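Local structure of biofilm growth-associated repressor (Xylella fastidiosa, 3PQK) at residues Val13-Leu16 with Leu17-Leu20; Gly49-Thr52 with Leu53-Leu57. The protein represses transcription of its own operon, which includes blh, by binding a palindromic AT-rich sequence that spans the -10 region of the blh promoter. All coordinates share one frame; numbering follows the deposited sequence.

Interaction 1 of 2, residues Val13-Leu16 with Leu17-Leu20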
loop_
_atom_site.group_PDB
_atom_site.type_symbol
_atom_site.label_atom_id
_atom_site.label_comp_id
_atom_site.label_asym_id
_atom_site.label_seq_id
_atom_site.Cartn_x
_atom_site.Cartn_y
_atom_site.Cartn_z
ATOM N N VAL B 13 8.604 2.663 -2.927
ATOM C CA VAL B 13 7.355 2.070 -2.367
ATOM C C VAL B 13 6.256 3.149 -2.223
ATOM O O VAL B 13 5.100 2.896 -2.563
ATOM C CB VAL B 13 7.644 1.285 -1.058
ATOM C CG1 VAL B 13 6.373 0.695 -0.430
ATOM C CG2 VAL B 13 8.627 0.173 -1.350
ATOM N N ALA B 14 6.638 4.364 -1.801
ATOM C CA ALA B 14 5.708 5.484 -1.693
ATOM C C ALA B 14 5.125 5.818 -3.051
ATOM O O ALA B 14 3.925 6.086 -3.144
ATOM C CB ALA B 14 6.409 6.694 -1.107
ATOM N N ASN B 15 5.960 5.793 -4.113
ATOM C CA ASN B 15 5.507 6.086 -5.484
ATOM C C ASN B 15 4.525 5.000 -5.946
ATOM O O ASN B 15 3.470 5.307 -6.500
ATOM C CB ASN B 15 6.708 6.222 -6.443
ATOM C CG ASN B 15 7.609 7.411 -6.153
ATOM O OD1 ASN B 15 7.259 8.348 -5.422
ATOM N ND2 ASN B 15 8.809 7.376 -6.697
ATOM N N LEU B 16 4.832 3.735 -5.610
ATOM C CA LEU B 16 3.930 2.638 -5.931
ATOM C C LEU B 16 2.568 2.812 -5.220
ATOM O O LEU B 16 1.534 2.559 -5.840
ATOM C CB LEU B 16 4.580 1.298 -5.565
ATOM C CG LEU B 16 3.688 0.049 -5.715
ATOM C CD1 LEU B 16 3.147 -0.067 -7.130
ATOM C CD2 LEU B 16 4.449 -1.214 -5.366
ATOM N N LEU B 17 2.569 3.253 -3.934
ATOM C CA LEU B 17 1.335 3.448 -3.152
ATOM C C LEU B 17 0.530 4.603 -3.722
ATOM O O LEU B 17 -0.696 4.526 -3.755
ATOM C CB LEU B 17 1.622 3.672 -1.650
ATOM C CG LEU B 17 2.281 2.508 -0.882
ATOM C CD1 LEU B 17 2.516 2.884 0.571
ATOM C CD2 LEU B 17 1.488 1.224 -0.985
ATOM N N LYS B 18 1.217 5.665 -4.188
ATOM C CA LYS B 18 0.549 6.812 -4.837
ATOM C C LYS B 18 -0.251 6.288 -6.037
ATOM O O LYS B 18 -1.423 6.632 -6.191
ATOM C CB LYS B 18 1.567 7.856 -5.331
ATOM C CG LYS B 18 2.103 8.750 -4.235
ATOM C CD LYS B 18 3.326 9.537 -4.694
ATOM C CE LYS B 18 4.043 10.202 -3.541
ATOM N NZ LYS B 18 5.267 10.909 -4.001
ATOM N N THR B 19 0.371 5.409 -6.852
ATOM C CA THR B 19 -0.260 4.819 -8.025
ATOM C C THR B 19 -1.517 4.045 -7.649
ATOM O O THR B 19 -2.561 4.236 -8.278
ATOM C CB THR B 19 0.718 3.924 -8.773
ATOM O OG1 THR B 19 1.855 4.704 -9.146
ATOM C CG2 THR B 19 0.073 3.263 -10.001
ATOM N N LEU B 20 -1.422 3.186 -6.623
ATOM C CA LEU B 20 -2.551 2.357 -6.207
ATOM C C LEU B 20 -3.618 3.128 -5.413
ATOM O O LEU B 20 -4.686 2.580 -5.163
ATOM C CB LEU B 20 -2.064 1.130 -5.418
ATOM C CG LEU B 20 -1.144 0.158 -6.150
ATOM C CD1 LEU B 20 -0.601 -0.849 -5.208
ATOM C CD2 LEU B 20 -1.868 -0.555 -7.309
#
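V13, A14, N15 and L16 each accept, through the backbone carbonyl, from the N-H of the residue four places on, so that L17, K18, T19 and L20 are all held by regular alpha-helical bonds. The L17 N to V13 O and K18 N to A14 O bonds are both 2.9 Å long. N15 O is gripped twice. It accepts from T19 N at 3.1 Å and also from the hydroxyl T19 OG1 at 3.2 Å, the two donors arriving on opposite faces of the carbonyl plane. With OG1 beside the backbone N (chi1 -58°), the threonine turns its hydroxyl back along the helix toward N15, while its methyl CG2 lies anti to that N. The side chains of N15 and K18 run side by side in the same direction. The extended lysine carries CG to 3.4 Å from A14 O and sets NZ 3.5 Å from N15 OD1, where any attraction is probably mainly electrostatic. On another flank the contact is apolar: L16 CD1 meets L20 CD1 at 4.3 Å, and both leucines rest on L87 of helix 84-96. Near the end of the helix, L17 O accepts from S21 OG and T19 O from R25 NH1, so carbonyls of the last turn find partners beyond it. The chemistry implies two amphipathic turns: the N-H groups of L17 to L20 are satisfied within the helix, the threonine hydroxyl uses a carbonyl that is already bonded, and L16, L17 and L20 meet helix 84-96, while V13 and L16 pack on F95 and L17 on S21 of the second subunit.

Interaction 2 of 2, residues Gly49-Thr52 with Leu53-Leu57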
loop_
_atom_site.group_PDB
_atom_site.type_symbol
_atom_site.label_atom_id
_atom_site.label_comp_id
_atom_site.label_asym_id
_atom_site.label_seq_id
_atom_site.Cartn_x
_atom_site.Cartn_y
_atom_site.Cartn_z
ATOM N N GLY B 49 -17.755 2.397 -16.131
ATOM C CA GLY B 49 -17.795 2.438 -17.588
ATOM C C GLY B 49 -16.664 3.237 -18.191
ATOM O O GLY B 49 -15.595 3.341 -17.596
ATOM N N GLN B 50 -16.914 3.845 -19.354
ATOM C CA GLN B 50 -15.940 4.667 -20.065
ATOM C C GLN B 50 -16.208 6.168 -19.880
ATOM O O GLN B 50 -17.338 6.522 -19.555
ATOM C CB GLN B 50 -15.896 4.284 -21.554
ATOM C CG GLN B 50 -15.374 2.864 -21.822
ATOM C CD GLN B 50 -13.964 2.605 -21.326
ATOM O OE1 GLN B 50 -13.156 3.523 -21.133
ATOM N NE2 GLN B 50 -13.636 1.333 -21.133
ATOM N N PRO B 51 -15.219 7.082 -20.040
ATOM C CA PRO B 51 -13.799 6.858 -20.377
ATOM C C PRO B 51 -12.948 6.328 -19.210
ATOM O O PRO B 51 -11.862 5.806 -19.447
ATOM C CB PRO B 51 -13.349 8.235 -20.879
ATOM C CG PRO B 51 -14.175 9.204 -20.076
ATOM C CD PRO B 51 -15.511 8.520 -19.855
ATOM N N THR B 52 -13.477 6.427 -17.970
ATOM C CA THR B 52 -12.868 6.061 -16.677
ATOM C C THR B 52 -12.134 4.714 -16.638
ATOM O O THR B 52 -10.928 4.698 -16.383
ATOM C CB THR B 52 -13.874 6.286 -15.537
ATOM O OG1 THR B 52 -14.455 7.574 -15.723
ATOM C CG2 THR B 52 -13.238 6.213 -14.153
ATOM N N LEU B 53 -12.839 3.606 -16.912
ATOM C CA LEU B 53 -12.263 2.253 -16.903
ATOM C C LEU B 53 -10.998 2.126 -17.751
ATOM O O LEU B 53 -9.986 1.641 -17.242
ATOM C CB LEU B 53 -13.322 1.192 -17.291
ATOM C CG LEU B 53 -12.999 -0.268 -16.990
ATOM C CD1 LEU B 53 -13.516 -0.674 -15.629
ATOM C CD2 LEU B 53 -13.632 -1.154 -18.013
ATOM N N SER B 54 -11.019 2.593 -19.006
ATOM C CA SER B 54 -9.819 2.521 -19.843
ATOM C C SER B 54 -8.757 3.557 -19.467
ATOM O O SER B 54 -7.583 3.319 -19.727
ATOM C CB SER B 54 -10.151 2.567 -21.335
ATOM O OG SER B 54 -10.308 1.255 -21.852
ATOM N N GLN B 55 -9.156 4.685 -18.834
ATOM C CA GLN B 55 -8.191 5.694 -18.349
ATOM C C GLN B 55 -7.367 5.081 -17.213
ATOM O O GLN B 55 -6.130 5.150 -17.233
ATOM C CB GLN B 55 -8.886 6.963 -17.828
ATOM C CG GLN B 55 -9.461 7.857 -18.922
ATOM C CD GLN B 55 -10.347 8.969 -18.400
ATOM O OE1 GLN B 55 -10.712 9.023 -17.219
ATOM N NE2 GLN B 55 -10.708 9.894 -19.276
ATOM N N GLN B 56 -8.067 4.412 -16.275
ATOM C CA GLN B 56 -7.472 3.758 -15.110
ATOM C C GLN B 56 -6.633 2.536 -15.415
ATOM O O GLN B 56 -5.574 2.383 -14.801
ATOM C CB GLN B 56 -8.514 3.538 -13.998
ATOM C CG GLN B 56 -9.166 4.855 -13.497
ATOM C CD GLN B 56 -8.137 5.881 -13.103
ATOM O OE1 GLN B 56 -7.205 5.582 -12.358
ATOM N NE2 GLN B 56 -8.233 7.092 -13.662
ATOM N N LEU B 57 -7.041 1.688 -16.400
ATOM C CA LEU B 57 -6.221 0.536 -16.835
ATOM C C LEU B 57 -4.974 1.087 -17.564
ATOM O O LEU B 57 -3.905 0.465 -17.544
ATOM C CB LEU B 57 -7.000 -0.436 -17.756
ATOM C CG LEU B 57 -8.087 -1.328 -17.110
ATOM C CD1 LEU B 57 -9.166 -1.745 -18.147
ATOM C CD2 LEU B 57 -7.489 -2.580 -16.460
#
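P51 and Q55 lie alongside one another at the start of helix 52-62, their side chains pointing the same way, and Q55 follows the preceding turn along its whole length. Its CB sits 3.4 Å from T52 O. CG, placed beside the backbone N by chi1 of -74°, comes to 3.2 Å from P51 O. Beyond CG the chain is extended, and CD passes the same carbonyl group. At the tip the amide divides its contacts: OE1 faces T52 CA at 3.7 Å, whereas NE2 comes up to the CB-CG edge of the proline ring, 3.5 Å from P51 CB, with P51 CG almost as near. In the backbone, Q55 N donates to P51 O and Q56 N to T52 O. Ahead of these, L53 N donates to G49 O at 2.9 Å, tying the loop residue to the helix.

Q50 approaches from another side. Bent at chi2 (-60°), it folds its carboxamide back over the first turn, so that OE1 accepts from S54 N at 3.2 Å, while NE2 makes a weak bond to S54 OG at 3.4 Å. The amide thus engages both the backbone and the hydroxyl of one serine. The peptide bond between Q50 and P51 is cis. Inward, L53 packs on V39 and E43 of helix 39-46 and on L28 of helix 23-33, while Q56 OE1 accepts from R25 NE. This entry from a loop into helix 52-62, seated on helix 39-46, is consistent with the predicted helix-turn-helix motif of the ArsR-type winged-helix fold, with helix 52-62 in the place of the recognition helix.

From the N terminus, the chain first forms interaction 1 in the last turns of helix 3-20, then passes through helices 23-33 and 39-46 before interaction 2 opens at the entry to helix 52-62. Each closes only short helical turns, and they follow in series, neither nesting nor crossing. Their centres lie about 19 Å apart and they do not touch, yet R25 of helix 23-33 bridges them, bonding to T19 O of the first and Q56 OE1 of the second. Interaction 1 belongs with helix 84-96 and the other subunit; interaction 2 belongs with the helix-turn-helix. The arginine therefore joins the dimer-facing part of the fold to the putative DNA-binding part.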